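Local coordinates for Ice-binding protein (Colwellia, PDB 3WP9) that binds to the surface of ice crystals, inhibits their growth and holds back ice recrystallization, at residues A[138-144]-A[165-171]; A[178-182]-A[198-202]; A[157-161]-A[217-221]. All coordinates share one frame; numbering follows the deposited sequence.

Overall arrangement
From the N terminus, residues 138-144 come first. The chain then passes through 157-161, the opening half of interaction 3, before 165-171 comes back alongside 138-144 and closes interaction 1. Interactions 1 and 3 therefore cross. Interaction 2 starts only after interaction 1 is complete: 178-182 is met by 198-202, and the whole of that loop is nested inside the one that 217-221 closes against 157-161. Interactions 1 and 2 pair successive coils of the right-handed beta-helix and reach the same parallel sheet, touching through Trp165. Interaction 3 fastens the segment after the last strand, 213-215, to an earlier loop; Ala160 and Pro217 carry it onto interaction 2.

Interaction 1. Residues A[138-144]-A[165-171]; sequences MQISGNL and WQVAGYT
Met138 to Ile140 and Trp165 to Val167 lie side by side as parallel strands, held first by backbone bonds. Gln166 works in both directions: its N gives to Met138 O at 2.8 Å, and its O takes the N-H of Ile140. Ala168 N then meets Ile140 O. Both segments turn, and the pairing goes on: Gly169 N approaches Gly142 O from above the carbonyl plane, and Leu144 N gives to Tyr170 O at 2.9 Å.

One side chain joins this backbone network. Asn143 OD1 accepts from Tyr170 N at 3.0 Å, with an N-H...O angle of 159°. With CG beside its own N and anti to the carbonyl carbon (chi1 -56°), the Asn143 amide stacks over one face of the Tyr170 ring, the planes 12° apart and Asn143 CG 3.2 Å from Tyr170 CE2, offset toward the ring's rim. Bond and stack together fix how the amide is turned.

The apolar contacts gather round the Trp165 indole. Met138 lays CG over one face, 3.8 Å from Trp165 CE3, and its sulfur makes a longer Met-aromatic contact. Ile140 CD1 sits at the ring edge, 4.0 Å from Trp165 CE3, while Leu144 CD2 comes obliquely to within 3.7 Å of that same atom. The indole N-H is taken by Glu180 O. Parallel, in-register pairing of successive coils, with apolar side chains packed inside, is characteristic of a beta-helix, here right-handed.

Interaction 2. Residues A[178-182]-A[198-202]; sequences SFEGI and NGRLL
Asn198 O takes a 2.9 Å hydrogen bond from Gly181 N of the neighbouring coil, backed by a weaker CA-H...O contact from Glu180 CA at 3.2 Å. On the same edge Asn198 N gives to Phe179 O at 2.8 Å. Alongside, the two side chains run the same way. Asn198 ND2 meets Glu180 OE2 at 3.0 Å, close to straight (165°), on the syn side but well out of the carboxylate plane, while Glu180 OE1 rests against Asn198 CB. A bend at chi2 (-78°) lays the carboxylate alongside the Asn198 side chain. A leucine in place of Glu180 would probably leave Asn198 ND2 without this acceptor and the amide held mainly through OD1, which Asn215 ND2 binds.

Next comes a corner of the right-handed beta-helix, where both segments pass from one sheet to another at paired glycines, Gly181 and Gly199. Any side chain on Gly199 would run into Gly181 O, which instead takes the N-H of Arg200 N at 3.2 Å. Beyond it, Ile182 CD1 lies along the extended Arg200 chain, 3.6 Å from CG, and Arg200 NH1 goes on to Phe14 O. Ile182 CG2 crosses to touch Leu202 CD1 at 3.9 Å.

Interaction 3. Residues A[157-161]-A[217-221]; sequences GALAK and PTEQY
This is a contact on the outside of the beta-helix, part salt bridge and part apolar, in which a loop running from Gly157 into a short 3-10 segment at Ala160 and Lys161 meets the loop that follows the last strand. Lys161 does most of the work. Its CG stands between the backbone N and the carbonyl carbon (chi1 77°), and from there the chain runs out extended, past Thr218 O, to bring NZ to Glu219. The ammonium is held twice by that one residue: a salt bridge from Lys161 NZ to OE1 of Glu219 at 3.0 Å, met on the syn side but out of the carboxylate plane, and a hydrogen bond to the backbone O of Glu219 at 3.2 Å, in the carbonyl plane on a lone pair. Glu219 bends at chi2 to reach it, and the two side chains cross at about a right angle.

Nearer the backbone, a water bridges the two segments, accepting from Lys161 N at 2.9 Å and donating to Thr218 O at 2.6 Å. Pro217 CB packs against Lys161 CB at 4.0 Å and against Ala160 CB at 4.2 Å. Toward Gly157, Leu159 CD1 lies 3.5 Å from Glu219 O. Tyr221 also approaches there, with Leu159 CD2 at its ring edge, but it is poorly ordered and holds little weight.

The earlier loop links strand 152-155 to strand 163-167, and the later one leaves strand 213-215. Ala160 packs on Glu180 of strand 178-180, and Pro217 on Arg200 of strand 200-203.

Interaction 1. Residues A[138-144]-A[165-171]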
loop_
_atom_site.group_PDB
_atom_site.type_symbol
_atom_site.label_atom_id
_atom_site.label_comp_id
_atom_site.label_asym_id
_atom_site.label_seq_id
_atom_site.Cartn_x
_atom_site.Cartn_y
_atom_site.Cartn_z
ATOM N N MET A 138 4.171 -3.824 10.290
ATOM C CA MET A 138 3.817 -2.670 11.048
ATOM C C MET A 138 2.323 -2.729 11.385
ATOM O O MET A 138 1.498 -2.562 10.539
ATOM C CB MET A 138 4.165 -1.373 10.286
ATOM C CG MET A 138 5.454 -1.496 9.481
ATOM S SD MET A 138 6.895 -1.601 10.501
ATOM C CE MET A 138 6.915 -0.043 11.275
ATOM N N GLN A 139 2.035 -2.882 12.661
ATOM C CA GLN A 139 0.647 -3.133 13.125
ATOM C C GLN A 139 0.149 -1.869 13.764
ATOM O O GLN A 139 0.539 -1.532 14.885
ATOM C CB GLN A 139 0.626 -4.274 14.162
ATOM C CG GLN A 139 1.059 -5.527 13.521
ATOM C CD GLN A 139 1.272 -6.617 14.548
ATOM O OE1 GLN A 139 1.448 -6.347 15.732
ATOM N NE2 GLN A 139 1.192 -7.836 14.111
ATOM N N ILE A 140 -0.679 -1.108 13.012
ATOM C CA ILE A 140 -1.079 0.221 13.435
ATOM C C ILE A 140 -2.604 0.265 13.709
ATOM O O ILE A 140 -3.407 0.145 12.812
ATOM C CB ILE A 140 -0.666 1.295 12.371
ATOM C CG1 ILE A 140 0.858 1.281 12.242
ATOM C CG2 ILE A 140 -1.197 2.666 12.773
ATOM C CD1 ILE A 140 1.273 1.881 10.900
ATOM N N SER A 141 -2.950 0.505 14.961
ATOM C CA SER A 141 -4.379 0.503 15.292
ATOM C C SER A 141 -5.090 1.848 15.044
ATOM O O SER A 141 -6.358 1.934 14.913
ATOM C CB SER A 141 -4.601 -0.104 16.682
ATOM O OG SER A 141 -4.359 0.882 17.623
ATOM N N GLY A 142 -4.284 2.914 14.892
ATOM C CA GLY A 142 -4.752 4.233 14.539
ATOM C C GLY A 142 -4.559 4.470 13.017
ATOM O O GLY A 142 -4.657 3.557 12.167
ATOM N N ASN A 143 -4.260 5.744 12.665
ATOM C CA ASN A 143 -4.092 6.108 11.267
ATOM C C ASN A 143 -2.600 6.213 11.026
ATOM O O ASN A 143 -1.854 6.413 11.990
ATOM C CB ASN A 143 -4.645 7.501 11.047
ATOM C CG ASN A 143 -6.118 7.588 11.503
ATOM O OD1 ASN A 143 -6.913 6.747 11.110
ATOM N ND2 ASN A 143 -6.419 8.524 12.374
ATOM N N LEU A 144 -2.259 6.040 9.781
ATOM C CA LEU A 144 -0.829 6.206 9.317
ATOM C C LEU A 144 -0.760 7.510 8.491
ATOM O O LEU A 144 -1.430 7.603 7.462
ATOM C CB LEU A 144 -0.401 5.010 8.544
ATOM C CG LEU A 144 0.963 5.185 7.847
ATOM C CD1 LEU A 144 2.045 5.471 8.943
ATOM C CD2 LEU A 144 1.200 3.913 6.950
ATOM N N TRP A 165 2.329 -2.750 6.006
ATOM C CA TRP A 165 1.729 -1.727 6.869
ATOM C C TRP A 165 0.272 -2.111 7.007
ATOM O O TRP A 165 -0.501 -2.060 6.035
ATOM C CB TRP A 165 1.784 -0.338 6.248
ATOM C CG TRP A 165 3.218 0.141 5.853
ATOM C CD1 TRP A 165 3.852 -0.071 4.694
ATOM C CD2 TRP A 165 4.022 0.979 6.648
ATOM N NE1 TRP A 165 5.069 0.603 4.703
ATOM C CE2 TRP A 165 5.188 1.249 5.900
ATOM C CE3 TRP A 165 3.879 1.545 7.917
ATOM C CZ2 TRP A 165 6.202 2.058 6.406
ATOM C CZ3 TRP A 165 4.837 2.341 8.411
ATOM C CH2 TRP A 165 6.023 2.590 7.646
ATOM N N GLN A 166 -0.039 -2.580 8.193
ATOM C CA GLN A 166 -1.437 -2.954 8.532
ATOM C C GLN A 166 -2.028 -1.790 9.332
ATOM O O GLN A 166 -1.630 -1.517 10.439
ATOM C CB GLN A 166 -1.412 -4.295 9.335
ATOM C CG GLN A 166 -2.797 -4.663 9.908
ATOM C CD GLN A 166 -3.000 -4.180 11.332
ATOM O OE1 GLN A 166 -2.135 -4.415 12.239
ATOM N NE2 GLN A 166 -4.122 -3.558 11.567
ATOM N N VAL A 167 -2.997 -1.093 8.714
ATOM C CA VAL A 167 -3.481 0.179 9.268
ATOM C C VAL A 167 -4.988 0.020 9.457
ATOM O O VAL A 167 -5.771 -0.151 8.526
ATOM C CB VAL A 167 -3.185 1.342 8.290
ATOM C CG1 VAL A 167 -3.625 2.655 8.908
ATOM C CG2 VAL A 167 -1.639 1.351 7.919
ATOM N N ALA A 168 -5.360 0.071 10.714
ATOM C CA ALA A 168 -6.788 -0.089 11.056
ATOM C C ALA A 168 -7.617 1.160 10.804
ATOM O O ALA A 168 -8.850 1.040 10.659
ATOM C CB ALA A 168 -6.889 -0.585 12.516
ATOM N N GLY A 169 -6.972 2.357 10.764
ATOM C CA GLY A 169 -7.588 3.639 10.387
ATOM C C GLY A 169 -7.433 3.937 8.941
ATOM O O GLY A 169 -7.684 3.050 8.086
ATOM N N TYR A 170 -7.099 5.196 8.600
ATOM C CA TYR A 170 -6.828 5.504 7.193
ATOM C C TYR A 170 -5.283 5.613 7.076
ATOM O O TYR A 170 -4.595 5.777 8.042
ATOM C CB TYR A 170 -7.439 6.823 6.740
ATOM C CG TYR A 170 -7.001 8.036 7.587
ATOM C CD1 TYR A 170 -5.746 8.623 7.387
ATOM C CD2 TYR A 170 -7.803 8.575 8.575
ATOM C CE1 TYR A 170 -5.328 9.704 8.127
ATOM C CE2 TYR A 170 -7.404 9.660 9.358
ATOM C CZ TYR A 170 -6.167 10.251 9.174
ATOM O OH TYR A 170 -5.657 11.304 9.976
ATOM N N THR A 171 -4.842 5.595 5.855
ATOM C CA THR A 171 -3.421 5.961 5.513
ATOM C C THR A 171 -3.480 7.251 4.654
ATOM O O THR A 171 -4.254 7.276 3.671
ATOM C CB THR A 171 -2.864 4.833 4.685
ATOM O OG1 THR A 171 -2.825 3.671 5.506
ATOM C CG2 THR A 171 -1.428 5.188 4.287
#

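Interaction 2. Residues A[178-182]-A[198-202]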
loop_
_atom_site.group_PDB
_atom_site.type_symbol
_atom_site.label_atom_id
_atom_site.label_comp_id
_atom_site.label_asym_id
_atom_site.label_seq_id
_atom_site.Cartn_x
_atom_site.Cartn_y
_atom_site.Cartn_z
ATOM N N SER A 178 7.840 10.147 -0.564
ATOM C CA SER A 178 8.158 8.850 -1.168
ATOM C C SER A 178 7.934 7.748 -0.121
ATOM O O SER A 178 8.391 7.893 1.058
ATOM C CB SER A 178 9.644 8.863 -1.569
ATOM O OG SER A 178 9.874 7.690 -2.317
ATOM N N PHE A 179 7.122 6.790 -0.546
ATOM C CA PHE A 179 6.670 5.768 0.375
ATOM C C PHE A 179 6.978 4.387 -0.201
ATOM O O PHE A 179 6.889 4.155 -1.430
ATOM C CB PHE A 179 5.150 5.975 0.684
ATOM C CG PHE A 179 4.636 5.066 1.792
ATOM C CD1 PHE A 179 4.647 5.476 3.118
ATOM C CD2 PHE A 179 4.130 3.801 1.441
ATOM C CE1 PHE A 179 4.124 4.619 4.132
ATOM C CE2 PHE A 179 3.633 2.962 2.427
ATOM C CZ PHE A 179 3.678 3.353 3.761
ATOM N N GLU A 180 7.262 3.464 0.723
ATOM C CA GLU A 180 7.616 2.091 0.324
ATOM C C GLU A 180 6.815 1.089 1.147
ATOM O O GLU A 180 6.736 1.228 2.378
ATOM C CB GLU A 180 9.119 1.836 0.715
ATOM C CG GLU A 180 10.131 2.844 0.096
ATOM C CD GLU A 180 10.427 2.543 -1.346
ATOM O OE1 GLU A 180 10.272 1.377 -1.817
ATOM O OE2 GLU A 180 10.819 3.488 -2.049
ATOM N N GLY A 181 6.290 0.099 0.480
ATOM C CA GLY A 181 5.721 -1.022 1.171
ATOM C C GLY A 181 4.299 -1.377 0.786
ATOM O O GLY A 181 3.697 -0.779 -0.102
ATOM N N ILE A 182 3.797 -2.454 1.437
ATOM C CA ILE A 182 2.494 -2.965 1.120
ATOM C C ILE A 182 1.551 -2.335 2.117
ATOM O O ILE A 182 1.645 -2.560 3.288
ATOM C CB ILE A 182 2.496 -4.537 1.218
ATOM C CG1 ILE A 182 3.627 -5.145 0.290
ATOM C CG2 ILE A 182 1.096 -5.113 0.931
ATOM C CD1 ILE A 182 3.507 -4.916 -1.171
ATOM N N ASN A 198 6.368 3.069 -3.961
ATOM C CA ASN A 198 6.807 1.773 -4.483
ATOM C C ASN A 198 6.239 0.722 -3.565
ATOM O O ASN A 198 6.650 0.619 -2.389
ATOM C CB ASN A 198 8.344 1.718 -4.411
ATOM C CG ASN A 198 8.980 2.658 -5.415
ATOM O OD1 ASN A 198 8.713 2.573 -6.602
ATOM N ND2 ASN A 198 9.788 3.626 -4.913
ATOM N N GLY A 199 5.223 0.036 -4.051
ATOM C CA GLY A 199 4.391 -0.699 -3.154
ATOM C C GLY A 199 3.088 -1.090 -3.744
ATOM O O GLY A 199 2.896 -1.064 -4.959
ATOM N N ARG A 200 2.206 -1.532 -2.854
ATOM C CA ARG A 200 0.862 -1.869 -3.270
ATOM C C ARG A 200 -0.122 -1.168 -2.285
ATOM O O ARG A 200 0.072 -1.141 -1.108
ATOM C CB ARG A 200 0.653 -3.418 -3.221
ATOM C CG ARG A 200 1.615 -4.144 -4.169
ATOM C CD ARG A 200 1.315 -5.664 -4.146
ATOM N NE ARG A 200 2.403 -6.367 -4.901
ATOM C CZ ARG A 200 2.498 -6.400 -6.236
ATOM N NH1 ARG A 200 1.576 -5.859 -7.063
ATOM N NH2 ARG A 200 3.540 -7.040 -6.781
ATOM N N LEU A 201 -1.164 -0.596 -2.892
ATOM C CA LEU A 201 -2.192 0.111 -2.119
ATOM C C LEU A 201 -3.447 -0.707 -2.138
ATOM O O LEU A 201 -4.120 -0.788 -3.186
ATOM C CB LEU A 201 -2.441 1.486 -2.778
ATOM C CG LEU A 201 -1.181 2.398 -2.857
ATOM C CD1 LEU A 201 -1.599 3.737 -3.500
ATOM C CD2 LEU A 201 -0.494 2.639 -1.502
ATOM N N LEU A 202 -3.656 -1.402 -1.014
ATOM C CA LEU A 202 -4.719 -2.409 -0.854
ATOM C C LEU A 202 -5.683 -1.916 0.208
ATOM O O LEU A 202 -5.510 -2.119 1.396
ATOM C CB LEU A 202 -4.089 -3.806 -0.489
ATOM C CG LEU A 202 -2.958 -4.238 -1.445
ATOM C CD1 LEU A 202 -2.287 -5.547 -0.972
ATOM C CD2 LEU A 202 -3.311 -4.267 -2.916
#

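Interaction 3. Residues A[157-161]-A[217-221]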
loop_
_atom_site.group_PDB
_atom_site.type_symbol
_atom_site.label_atom_id
_atom_site.label_comp_id
_atom_site.label_asym_id
_atom_site.label_seq_id
_atom_site.Cartn_x
_atom_site.Cartn_y
_atom_site.Cartn_z
ATOM N N GLY A 157 19.663 -3.753 1.484
ATOM C CA GLY A 157 19.061 -4.779 0.663
ATOM C C GLY A 157 17.546 -4.895 0.947
ATOM O O GLY A 157 16.870 -5.625 0.236
ATOM N N ALA A 158 17.071 -4.172 1.966
ATOM C CA ALA A 158 15.606 -4.139 2.313
ATOM C C ALA A 158 14.801 -3.924 1.037
ATOM O O ALA A 158 15.192 -3.092 0.191
ATOM C CB ALA A 158 15.299 -3.092 3.351
ATOM N N LEU A 159 13.742 -4.735 0.855
ATOM C CA LEU A 159 12.802 -4.609 -0.251
ATOM C C LEU A 159 11.420 -4.126 0.260
ATOM O O LEU A 159 10.928 -4.566 1.284
ATOM C CB LEU A 159 12.589 -5.917 -1.012
ATOM C CG LEU A 159 13.842 -6.593 -1.626
ATOM C CD1 LEU A 159 13.432 -7.909 -2.275
ATOM C CD2 LEU A 159 14.584 -5.706 -2.642
ATOM N N ALA A 160 10.853 -3.201 -0.499
ATOM C CA ALA A 160 9.483 -2.669 -0.244
ATOM C C ALA A 160 8.462 -3.788 -0.240
ATOM O O ALA A 160 7.529 -3.762 0.584
ATOM C CB ALA A 160 9.138 -1.616 -1.288
ATOM N N LYS A 161 8.629 -4.799 -1.101
ATOM C CA LYS A 161 7.652 -5.933 -1.084
ATOM C C LYS A 161 7.662 -6.662 0.281
ATOM O O LYS A 161 6.718 -7.439 0.580
ATOM C CB LYS A 161 7.899 -6.913 -2.238
ATOM C CG LYS A 161 9.102 -7.838 -1.996
ATOM C CD LYS A 161 9.118 -9.016 -2.930
ATOM C CE LYS A 161 10.015 -10.097 -2.337
ATOM N NZ LYS A 161 10.444 -11.132 -3.339
ATOM N N PRO A 217 6.107 -3.058 -6.421
ATOM C CA PRO A 217 7.429 -3.211 -5.789
ATOM C C PRO A 217 8.200 -4.340 -6.488
ATOM O O PRO A 217 7.624 -5.286 -6.990
ATOM C CB PRO A 217 7.095 -3.585 -4.341
ATOM C CG PRO A 217 5.744 -4.265 -4.468
ATOM C CD PRO A 217 5.027 -3.724 -5.653
ATOM N N THR A 218 9.494 -4.204 -6.568
ATOM C CA THR A 218 10.145 -5.210 -7.419
ATOM C C THR A 218 10.458 -6.460 -6.617
ATOM O O THR A 218 10.518 -6.441 -5.354
ATOM C CB THR A 218 11.397 -4.703 -8.103
ATOM O OG1 THR A 218 12.251 -4.177 -7.090
ATOM C CG2 THR A 218 11.027 -3.664 -9.196
ATOM N N GLU A 219 10.627 -7.540 -7.383
ATOM C CA GLU A 219 10.904 -8.871 -6.838
ATOM C C GLU A 219 12.314 -8.963 -6.260
ATOM O O GLU A 219 12.527 -9.615 -5.249
ATOM C CB GLU A 219 10.677 -9.959 -7.906
ATOM C CG GLU A 219 9.221 -10.325 -8.149
ATOM C CD GLU A 219 8.432 -10.521 -6.844
ATOM O OE1 GLU A 219 8.945 -11.196 -5.923
ATOM O OE2 GLU A 219 7.297 -9.995 -6.727
ATOM N N GLN A 220 13.275 -8.321 -6.916
ATOM C CA GLN A 220 14.657 -8.261 -6.404
ATOM C C GLN A 220 15.354 -6.984 -6.883
ATOM O O GLN A 220 14.864 -6.330 -7.793
ATOM C CB GLN A 220 15.451 -9.536 -6.755
ATOM C CG GLN A 220 15.160 -10.051 -8.153
ATOM C CD GLN A 220 16.055 -11.193 -8.558
ATOM O OE1 GLN A 220 16.488 -11.988 -7.725
ATOM N NE2 GLN A 220 16.334 -11.290 -9.852
ATOM N N TYR A 221 16.503 -6.675 -6.276
ATOM C CA TYR A 221 17.154 -5.344 -6.270
ATOM C C TYR A 221 17.046 -4.422 -7.514
ATOM O O TYR A 221 17.889 -4.484 -8.417
ATOM C CB TYR A 221 18.614 -5.509 -5.836
ATOM C CG TYR A 221 19.101 -4.430 -4.885
ATOM C CD1 TYR A 221 18.383 -4.119 -3.714
ATOM C CD2 TYR A 221 20.294 -3.725 -5.144
ATOM C CE1 TYR A 221 18.831 -3.128 -2.846
ATOM C CE2 TYR A 221 20.751 -2.736 -4.279
ATOM C CZ TYR A 221 20.019 -2.444 -3.137
ATOM O OH TYR A 221 20.471 -1.478 -2.281
HETATM O O HOH W 1 10.226 -4.642 -3.536
#